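Local atomic coordinates of phosphopantetheine adenylyltransferase (Archaeoglobus fulgidus, PDB entry 3DO8), a protein that probably transfers an adenylyl group reversibly from ATP to 4'-phosphopantetheine, giving dephospho-CoA and pyrophosphate in coenzyme A biosynthesis. Residues 10-13 and 14-18; 59-62 and 63-66; 90-93 and 94-98. All blocks are in the same frame, centred on the assembly; numbering follows the deposited sequence.

Interaction 1. Residues 10-13 and 14-18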
ATOM      1  N   GLU A  10     -10.811  13.080  11.455  1.00 16.74           N
ATOM      2  CA  GLU A  10     -11.500  14.363  11.610  1.00 17.49           C
ATOM      3  C   GLU A  10     -10.758  15.465  10.891  1.00 18.37           C
ATOM      4  O   GLU A  10      -9.652  15.815  11.310  1.00 19.65           O
ATOM      5  CB  GLU A  10     -11.686  14.751  13.079  1.00 17.97           C
ATOM      6  CG  GLU A  10     -12.415  16.098  13.248  1.00 18.05           C
ATOM      7  CD  GLU A  10     -12.564  16.537  14.665  1.00 18.80           C
ATOM      8  OE1 GLU A  10     -12.674  15.670  15.558  1.00 20.13           O
ATOM      9  OE2 GLU A  10     -12.553  17.780  14.908  1.00 20.91           O
ATOM     10  N   PRO A  11     -11.335  15.995   9.806  1.00 17.40           N
ATOM     11  CA  PRO A  11     -12.488  15.441   9.116  1.00 17.68           C
ATOM     12  C   PRO A  11     -12.019  14.222   8.309  1.00 17.09           C
ATOM     13  O   PRO A  11     -10.822  13.904   8.280  1.00 17.46           O
ATOM     14  CB  PRO A  11     -12.902  16.551   8.167  1.00 18.11           C
ATOM     15  CG  PRO A  11     -11.672  17.197   7.848  1.00 19.56           C
ATOM     16  CD  PRO A  11     -10.785  17.134   9.066  1.00 18.87           C
ATOM     17  N   LEU A  12     -12.975  13.535   7.705  1.00 17.04           N
ATOM     18  CA  LEU A  12     -12.689  12.392   6.856  1.00 16.16           C
ATOM     19  C   LEU A  12     -12.351  12.909   5.463  1.00 15.29           C
ATOM     20  O   LEU A  12     -13.257  13.304   4.705  1.00 16.60           O
ATOM     21  CB  LEU A  12     -13.893  11.461   6.828  1.00 16.49           C
ATOM     22  CG  LEU A  12     -13.724  10.113   6.110  1.00 18.74           C
ATOM     23  CD1 LEU A  12     -13.351  10.202   4.636  1.00 25.35           C
ATOM     24  CD2 LEU A  12     -12.724   9.292   6.763  1.00 20.51           C
ATOM     25  N   HIS A  13     -11.060  12.951   5.134  1.00 14.14           N
ATOM     26  CA  HIS A  13     -10.580  13.629   3.922  1.00 15.00           C
ATOM     27  C   HIS A  13     -10.079  12.656   2.882  1.00 13.50           C
ATOM     28  O   HIS A  13     -10.127  11.426   3.087  1.00 13.42           O
ATOM     29  CB  HIS A  13      -9.522  14.685   4.265  1.00 15.48           C
ATOM     30  CG  HIS A  13      -8.316  14.167   4.985  1.00 15.70           C
ATOM     31  ND1 HIS A  13      -7.520  13.143   4.504  1.00 17.16           N
ATOM     32  CD2 HIS A  13      -7.764  14.544   6.167  1.00 17.76           C
ATOM     33  CE1 HIS A  13      -6.522  12.939   5.347  1.00 18.91           C
ATOM     34  NE2 HIS A  13      -6.649  13.773   6.365  1.00 18.16           N
ATOM     35  N   GLU A  14      -9.624  13.181   1.757  1.00 14.72           N
ATOM     36  CA  GLU A  14      -9.275  12.365   0.602  1.00 14.66           C
ATOM     37  C   GLU A  14      -8.117  11.415   0.929  1.00 13.85           C
ATOM     38  O   GLU A  14      -8.082  10.279   0.455  1.00 14.59           O
ATOM     39  CB  GLU A  14      -8.954  13.247  -0.619  1.00 15.83           C
ATOM     40  CG  GLU A  14      -8.451  12.447  -1.832  1.00 19.31           C
ATOM     41  CD  GLU A  14      -9.390  11.295  -2.236  1.00 27.14           C
ATOM     42  OE1 GLU A  14     -10.640  11.484  -2.167  1.00 35.57           O
ATOM     43  OE2 GLU A  14      -8.892  10.206  -2.642  1.00 31.01           O
ATOM     44  N   GLY A  15      -7.208  11.862   1.787  1.00 13.70           N
ATOM     45  CA  GLY A  15      -6.138  11.003   2.274  1.00 13.84           C
ATOM     46  C   GLY A  15      -6.671   9.769   2.983  1.00 13.31           C
ATOM     47  O   GLY A  15      -6.260   8.624   2.705  1.00 13.77           O
ATOM     48  N   HIS A  16      -7.594   9.985   3.926  1.00 12.59           N
ATOM     49  CA  HIS A  16      -8.207   8.873   4.641  1.00 13.43           C
ATOM     50  C   HIS A  16      -8.881   7.927   3.650  1.00 13.14           C
ATOM     51  O   HIS A  16      -8.846   6.703   3.802  1.00 13.69           O
ATOM     52  CB  HIS A  16      -9.269   9.296   5.643  1.00 13.25           C
ATOM     53  CG  HIS A  16      -8.785  10.187   6.741  1.00 14.67           C
ATOM     54  ND1 HIS A  16      -7.804   9.830   7.645  1.00 16.09           N
ATOM     55  CD2 HIS A  16      -9.217  11.414   7.114  1.00 13.92           C
ATOM     56  CE1 HIS A  16      -7.639  10.823   8.509  1.00 14.34           C
ATOM     57  NE2 HIS A  16      -8.468  11.798   8.193  1.00 18.20           N
ATOM     58  N   LYS A  17      -9.565   8.484   2.662  1.00 12.70           N
ATOM     59  CA  LYS A  17     -10.231   7.666   1.670  1.00 13.29           C
ATOM     60  C   LYS A  17      -9.257   6.798   0.872  1.00 12.95           C
ATOM     61  O   LYS A  17      -9.574   5.637   0.542  1.00 13.58           O
ATOM     62  CB  LYS A  17     -11.142   8.509   0.809  1.00 13.51           C
ATOM     63  CG  LYS A  17     -12.214   9.196   1.663  1.00 14.06           C
ATOM     64  CD  LYS A  17     -13.098  10.125   0.839  1.00 15.90           C
ATOM     65  CE  LYS A  17     -14.093  10.871   1.698  1.00 17.87           C
ATOM     66  NZ  LYS A  17     -14.965  11.831   0.925  1.00 18.53           N
ATOM     67  N   LYS A  18      -8.050   7.307   0.618  1.00 12.91           N
ATOM     68  CA  LYS A  18      -7.044   6.476  -0.046  1.00 13.91           C
ATOM     69  C   LYS A  18      -6.619   5.328   0.856  1.00 13.08           C
ATOM     70  O   LYS A  18      -6.485   4.186   0.406  1.00 13.01           O
ATOM     71  CB  LYS A  18      -5.844   7.292  -0.473  1.00 14.14           C
ATOM     72  CG  LYS A  18      -6.141   8.306  -1.567  1.00 16.78           C
ATOM     73  CD  LYS A  18      -4.972   9.243  -1.848  1.00 19.10           C
ATOM     74  CE  LYS A  18      -5.193  10.002  -3.167  1.00 22.60           C
ATOM     75  NZ  LYS A  18      -4.018  10.870  -3.426  1.00 27.88           N
TER
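The carbonyl oxygen of H13 starts the helix that follows: K17 N donates to H13 O over 3.0 Å with an N-H...O angle of 160°. H13 is thus the N-cap, and CB of H16 and CG of K17 lie against the same oxygen as carbon contacts, beside the one hydrogen bond.

The two imidazoles form the heart of the contact. With CG of H13 lodged between its own backbone N and carbonyl carbon (chi1 58°), the ring folds back over the helix start and stacks face to face on H16, the centroids 3.8 Å apart and the planes 18° off parallel. CD2 of H16 sits over the middle of the H13 ring. At that ring's edge comes the backbone of G15, whose N is 3.0 Å from H13 ND1; a glycine lets the imidazole lie tight against the turn. L12 lies across H16, its CD2 on CB of H16 at 3.6 Å, while P11 O approaches the H16 ring edge, 3.2 Å from NE2.

W122 meets both histidines edge-to-face, and E14 is salt-bridged to R138. Sequence, N-terminal helix position and enzyme family all agree that H13-E14-G15-H16 is the HxGH form of the HIGH motif, which in related nucleotidyltransferases lines the ATP phosphate site and probably does so here.

Interaction 2. Residues 59-62 and 63-66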
ATOM      1  N   LYS A  59     -18.090   4.644   9.181  1.00 13.04           N
ATOM      2  CA  LYS A  59     -19.016   3.556   8.849  1.00 14.82           C
ATOM      3  C   LYS A  59     -19.908   3.909   7.666  1.00 13.71           C
ATOM      4  O   LYS A  59     -20.070   3.086   6.747  1.00 13.83           O
ATOM      5  CB  LYS A  59     -19.853   3.158  10.061  1.00 15.36           C
ATOM      6  CG  LYS A  59     -19.068   2.340  11.064  1.00 18.62           C
ATOM      7  CD  LYS A  59     -19.999   1.701  12.100  1.00 21.46           C
ATOM      8  CE  LYS A  59     -20.550   2.692  13.015  1.00 26.55           C
ATOM      9  NZ  LYS A  59     -21.507   2.024  14.002  1.00 28.78           N
ATOM     10  N   ARG A  60     -20.451   5.133   7.652  1.00 13.45           N
ATOM     11  CA  ARG A  60     -21.362   5.516   6.579  1.00 14.28           C
ATOM     12  C   ARG A  60     -20.660   5.633   5.252  1.00 13.44           C
ATOM     13  O   ARG A  60     -21.219   5.319   4.190  1.00 14.12           O
ATOM     14  CB  ARG A  60     -22.062   6.823   6.885  1.00 14.99           C
ATOM     15  CG  ARG A  60     -23.062   6.713   7.967  1.00 16.69           C
ATOM     16  CD  ARG A  60     -23.979   7.942   7.947  1.00 20.50           C
ATOM     17  NE  ARG A  60     -24.750   8.017   9.185  1.00 27.44           N
ATOM     18  CZ  ARG A  60     -24.423   8.768  10.233  1.00 29.25           C
ATOM     19  NH1 ARG A  60     -23.319   9.520  10.205  1.00 26.46           N
ATOM     20  NH2 ARG A  60     -25.190   8.738  11.313  1.00 32.48           N
ATOM     21  N   TYR A  61     -19.434   6.146   5.310  1.00 11.76           N
ATOM     22  CA  TYR A  61     -18.603   6.307   4.095  1.00 12.36           C
ATOM     23  C   TYR A  61     -18.311   4.935   3.482  1.00 11.63           C
ATOM     24  O   TYR A  61     -18.501   4.702   2.277  1.00 12.36           O
ATOM     25  CB  TYR A  61     -17.301   7.069   4.399  1.00 13.47           C
ATOM     26  CG  TYR A  61     -16.380   7.011   3.215  1.00 11.48           C
ATOM     27  CD1 TYR A  61     -16.600   7.817   2.113  1.00 12.93           C
ATOM     28  CD2 TYR A  61     -15.324   6.096   3.160  1.00 11.47           C
ATOM     29  CE1 TYR A  61     -15.826   7.730   1.010  1.00 15.21           C
ATOM     30  CE2 TYR A  61     -14.505   6.002   2.041  1.00 11.88           C
ATOM     31  CZ  TYR A  61     -14.768   6.838   0.955  1.00 13.60           C
ATOM     32  OH  TYR A  61     -14.044   6.806  -0.201  1.00 15.02           O
ATOM     33  N   VAL A  62     -17.826   4.016   4.312  1.00 11.58           N
ATOM     34  CA  VAL A  62     -17.544   2.657   3.851  1.00 11.94           C
ATOM     35  C   VAL A  62     -18.801   1.937   3.315  1.00 12.08           C
ATOM     36  O   VAL A  62     -18.746   1.271   2.279  1.00 13.31           O
ATOM     37  CB  VAL A  62     -16.807   1.844   4.922  1.00 11.30           C
ATOM     38  CG1 VAL A  62     -16.663   0.376   4.478  1.00 11.56           C
ATOM     39  CG2 VAL A  62     -15.424   2.526   5.207  1.00 11.07           C
ATOM     40  N   MET A  63     -19.926   2.068   4.010  1.00 12.42           N
ATOM     41  CA  MET A  63     -21.175   1.489   3.507  1.00 13.34           C
ATOM     42  C   MET A  63     -21.514   2.045   2.130  1.00 13.30           C
ATOM     43  O   MET A  63     -21.813   1.286   1.206  1.00 13.71           O
ATOM     44  CB  MET A  63     -22.329   1.733   4.484  1.00 12.85           C
ATOM     45  CG  MET A  63     -23.666   1.147   4.012  1.00 14.82           C
ATOM     46  SD  MET A  63     -23.708  -0.685   3.691  1.00 17.76           S
ATOM     47  CE  MET A  63     -23.677  -0.890   5.278  1.00  8.33           C
ATOM     48  N   ARG A  64     -21.472   3.373   2.014  0.50 13.72           N
ATOM     49  CA  ARG A  64     -21.828   4.080   0.774  0.50 14.56           C
ATOM     50  C   ARG A  64     -20.974   3.670  -0.433  0.50 14.42           C
ATOM     51  O   ARG A  64     -21.514   3.456  -1.522  0.50 14.42           O
ATOM     52  CB  ARG A  64     -21.729   5.583   1.027  0.50 15.09           C
ATOM     53  CG  ARG A  64     -22.269   6.483  -0.038  0.50 15.34           C
ATOM     54  CD  ARG A  64     -22.618   7.877   0.532  0.50 17.30           C
ATOM     55  NE  ARG A  64     -21.500   8.581   1.194  0.50 16.86           N
ATOM     56  CZ  ARG A  64     -21.271   8.627   2.520  0.50 17.38           C
ATOM     57  NH1 ARG A  64     -22.068   7.986   3.368  0.50 13.17           N
ATOM     58  NH2 ARG A  64     -20.222   9.326   3.007  0.50 20.95           N
ATOM     59  N   LYS A  65     -19.657   3.530  -0.229  1.00 13.80           N
ATOM     60  CA  LYS A  65     -18.681   3.246  -1.306  1.00 14.41           C
ATOM     61  C   LYS A  65     -18.356   1.777  -1.506  1.00 14.43           C
ATOM     62  O   LYS A  65     -18.013   1.370  -2.608  1.00 16.33           O
ATOM     63  CB  LYS A  65     -17.381   4.025  -1.088  1.00 15.92           C
ATOM     64  CG  LYS A  65     -17.542   5.509  -1.203  1.00 19.23           C
ATOM     65  CD  LYS A  65     -17.924   5.945  -2.603  1.00 21.94           C
ATOM     66  CE  LYS A  65     -17.878   7.461  -2.759  1.00 23.96           C
ATOM     67  NZ  LYS A  65     -18.230   7.842  -4.171  1.00 25.58           N
ATOM     68  N   TYR A  66     -18.459   0.982  -0.450  1.00 13.32           N
ATOM     69  CA  TYR A  66     -18.033  -0.422  -0.483  1.00 13.30           C
ATOM     70  C   TYR A  66     -19.091  -1.442  -0.128  1.00 13.49           C
ATOM     71  O   TYR A  66     -18.856  -2.644  -0.299  1.00 13.88           O
ATOM     72  CB  TYR A  66     -16.810  -0.666   0.411  1.00 13.48           C
ATOM     73  CG  TYR A  66     -15.639   0.185  -0.021  1.00 11.89           C
ATOM     74  CD1 TYR A  66     -14.754  -0.256  -1.009  1.00 11.09           C
ATOM     75  CD2 TYR A  66     -15.413   1.462   0.517  1.00 11.93           C
ATOM     76  CE1 TYR A  66     -13.670   0.543  -1.428  1.00 11.94           C
ATOM     77  CE2 TYR A  66     -14.351   2.242   0.087  1.00 13.26           C
ATOM     78  CZ  TYR A  66     -13.506   1.804  -0.909  1.00 11.02           C
ATOM     79  OH  TYR A  66     -12.428   2.621  -1.287  1.00 11.73           O
TER
HETATM   80  O   HOH W   1     -12.119   5.009  -0.056  1.00 16.32           O
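The rings of Y61 and Y66 meet at CE2 of each, 4.2 Å apart, with CE2 of Y61 reaching the edge of the Y66 ring. V62 O also lies at that edge, close to the ring plane. In one of its two deposited conformers, so only tentatively, the R64 guanidinium lays one face over CA of Y61 and has CB of R60 at its edge; NH2 in turn reaches the edge of the Y61 ring, the two planes standing 76° apart.

All this happens on the last turns of helix 51-66, where backbone bonds of the i to i+4 kind run from M63 N to K59 O through to Y66 N to V62 O, the last being 2.8 Å. Two side-chain pairs keep the same spacing, Y61 with K65 and V62 with Y66. Y61 carries its CG opposite the backbone N (chi1 170°), which brings the ring beside K65, whose CG packs on CE1 at 3.6 Å. V62 CG1 touches CB of Y66 at 4.2 Å.

The buried side of this turn faces helix 14-27: V62 and Y66 press on I24, and V62 also on I20. K59, by contrast, pairs with E56 one turn back.

The tyrosine hydroxyls are tied together by one water molecule, 2.6 Å from Y61 OH and 2.7 Å from Y66 OH, to which it donates; Y66 OH is further hydrogen-bonded to OD1 of D21.

Interaction 3. Residues 90-93 and 94-98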
ATOM      1  N   LEU A  90      -0.542  -3.741   7.777  1.00 10.72           N
ATOM      2  CA  LEU A  90      -0.866  -2.542   8.525  1.00 11.33           C
ATOM      3  C   LEU A  90      -0.718  -1.386   7.551  1.00 10.59           C
ATOM      4  O   LEU A  90       0.388  -1.124   7.043  1.00 10.36           O
ATOM      5  CB  LEU A  90       0.107  -2.369   9.692  1.00 11.48           C
ATOM      6  CG  LEU A  90       0.054  -1.076  10.548  1.00 13.14           C
ATOM      7  CD1 LEU A  90      -1.343  -0.683  11.048  1.00 16.06           C
ATOM      8  CD2 LEU A  90       1.101  -1.166  11.712  1.00 14.77           C
ATOM      9  N   VAL A  91      -1.838  -0.748   7.245  1.00 11.25           N
ATOM     10  CA  VAL A  91      -1.917   0.307   6.250  1.00 11.78           C
ATOM     11  C   VAL A  91      -1.820   1.643   6.982  1.00 12.13           C
ATOM     12  O   VAL A  91      -2.616   1.910   7.887  1.00 13.11           O
ATOM     13  CB  VAL A  91      -3.228   0.255   5.423  1.00 11.91           C
ATOM     14  CG1 VAL A  91      -3.319   1.523   4.516  1.00 14.39           C
ATOM     15  CG2 VAL A  91      -3.254  -1.029   4.607  1.00 13.13           C
ATOM     16  N   VAL A  92      -0.835   2.448   6.576  1.00 11.12           N
ATOM     17  CA  VAL A  92      -0.500   3.698   7.246  1.00 11.34           C
ATOM     18  C   VAL A  92      -0.214   4.814   6.247  1.00 12.37           C
ATOM     19  O   VAL A  92      -0.045   4.577   5.086  1.00 12.98           O
ATOM     20  CB  VAL A  92       0.724   3.519   8.199  1.00 11.68           C
ATOM     21  CG1 VAL A  92       0.337   2.571   9.311  1.00 13.42           C
ATOM     22  CG2 VAL A  92       1.941   3.050   7.463  1.00 12.28           C
ATOM     23  N   SER A  93      -0.221   6.040   6.747  1.00 14.03           N
ATOM     24  CA  SER A  93       0.106   7.221   5.973  1.00 14.54           C
ATOM     25  C   SER A  93       1.477   7.699   6.410  1.00 15.11           C
ATOM     26  O   SER A  93       2.072   7.134   7.324  1.00 15.71           O
ATOM     27  CB  SER A  93      -0.912   8.305   6.257  1.00 16.06           C
ATOM     28  OG  SER A  93      -0.708   8.848   7.533  1.00 18.04           O
ATOM     29  N   PRO A  94       2.004   8.744   5.766  1.00 15.47           N
ATOM     30  CA  PRO A  94       3.289   9.274   6.251  1.00 16.58           C
ATOM     31  C   PRO A  94       3.245   9.740   7.696  1.00 17.77           C
ATOM     32  O   PRO A  94       4.263   9.644   8.390  1.00 20.38           O
ATOM     33  CB  PRO A  94       3.571  10.441   5.284  1.00 17.45           C
ATOM     34  CG  PRO A  94       2.827  10.050   4.021  1.00 17.30           C
ATOM     35  CD  PRO A  94       1.550   9.410   4.522  1.00 16.19           C
ATOM     36  N   GLU A  95       2.070  10.143   8.166  1.00 18.27           N
ATOM     37  CA  GLU A  95       1.904  10.643   9.523  1.00 20.11           C
ATOM     38  C   GLU A  95       1.925   9.527  10.560  1.00 19.08           C
ATOM     39  O   GLU A  95       2.226   9.770  11.750  1.00 20.74           O
ATOM     40  CB  GLU A  95       0.580  11.403   9.665  1.00 21.60           C
ATOM     41  CG  GLU A  95       0.524  12.705   8.882  1.00 25.73           C
ATOM     42  CD  GLU A  95      -0.782  13.465   9.102  1.00 27.29           C
ATOM     43  OE1 GLU A  95      -1.606  13.048   9.964  1.00 35.14           O
ATOM     44  OE2 GLU A  95      -0.994  14.493   8.413  1.00 35.97           O
ATOM     45  N   THR A  96       1.634   8.307  10.116  1.00 16.64           N
ATOM     46  CA  THR A  96       1.546   7.167  11.049  1.00 16.79           C
ATOM     47  C   THR A  96       2.618   6.083  10.769  1.00 15.67           C
ATOM     48  O   THR A  96       2.679   5.045  11.438  1.00 15.11           O
ATOM     49  CB  THR A  96       0.121   6.572  11.054  1.00 18.25           C
ATOM     50  OG1 THR A  96      -0.297   6.283   9.717  1.00 19.93           O
ATOM     51  CG2 THR A  96      -0.870   7.568  11.669  1.00 19.96           C
ATOM     52  N   TYR A  97       3.505   6.353   9.822  1.00 13.50           N
ATOM     53  CA  TYR A  97       4.523   5.365   9.445  1.00 14.27           C
ATOM     54  C   TYR A  97       5.566   5.118  10.552  1.00 13.74           C
ATOM     55  O   TYR A  97       5.944   3.975  10.818  1.00 12.80           O
ATOM     56  CB  TYR A  97       5.187   5.792   8.142  1.00 14.67           C
ATOM     57  CG  TYR A  97       6.279   4.883   7.648  1.00 14.02           C
ATOM     58  CD1 TYR A  97       6.029   3.583   7.244  1.00 14.72           C
ATOM     59  CD2 TYR A  97       7.574   5.323   7.574  1.00 15.94           C
ATOM     60  CE1 TYR A  97       7.038   2.754   6.799  1.00 14.52           C
ATOM     61  CE2 TYR A  97       8.585   4.506   7.124  1.00 17.94           C
ATOM     62  CZ  TYR A  97       8.315   3.220   6.727  1.00 17.04           C
ATOM     63  OH  TYR A  97       9.331   2.415   6.280  1.00 17.72           O
ATOM     64  N   GLU A  98       6.021   6.180  11.222  1.00 14.09           N
ATOM     65  CA  GLU A  98       6.983   5.974  12.299  1.00 14.94           C
ATOM     66  C   GLU A  98       6.375   5.084  13.382  1.00 13.33           C
ATOM     67  O   GLU A  98       7.072   4.228  13.959  1.00 14.13           O
ATOM     68  CB  GLU A  98       7.448   7.313  12.871  1.00 15.29           C
ATOM     69  CG  GLU A  98       8.414   8.004  11.926  1.00 18.61           C
ATOM     70  CD  GLU A  98       8.686   9.468  12.296  1.00 19.35           C
ATOM     71  OE1 GLU A  98       7.747  10.285  12.219  1.00 27.21           O
ATOM     72  OE2 GLU A  98       9.830   9.782  12.655  1.00 25.66           O
TER
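V92 touches the following turn with each atom of its branched side chain: CB lies 3.3 Å from OG1 of T96, CG1 faces the same oxygen from farther off, and CG2 rests 4.0 Å from CA of Y97 and at the edge of the Y97 ring, near CD1. This is the strand-to-helix turn of a beta-alpha-beta crossover, strand 89-92 passing into helix 97-110 on its way to strand 116-121.

S93 makes the bend. Its OG stands between its own backbone N and carbonyl carbon (chi1 73°), and there it accepts a weak hydrogen bond of 3.1 Å from E95 N, an ST turn in outline. The carbonyl oxygen of S93 takes T96 N, also at 3.1 Å, although the donor arrives well above the carbonyl plane. W122 touches S93, P94 and E95.

Beyond the turn, Y97 reaches the dimer partner, its OH hydrogen-bonded to D121 of the second subunit, and its ring forms a cation-pi contact with K119 of its own chain. The turn is closed from the strand side by S93 N, which donates to T96 OG1 at 3.0 Å and 161°.

How the interactions relate
All three contacts lie in one cytidylyltransferase-like domain built on a five-stranded parallel sheet; only interaction 3 includes one of its strands. In chain order, interaction 1 opens helix 14-27, interaction 2 ends helix 51-66, and interaction 3 leads from strand 89-92 into helix 97-110. Interactions 1 and 2, centres about 13 Å apart, touch directly: K17 CB packs on Y61 OH at 3.5 Å. Interaction 3, its centre about 14 Å from that of interaction 1, does not touch it, yet W122 borders both. Interactions 2 and 3, centres about 22 Å apart, flank the chain's centre. The HxGH turn, probably at the nucleotide site, thus neighbours both helix 51-66 and the turn that reaches the second subunit.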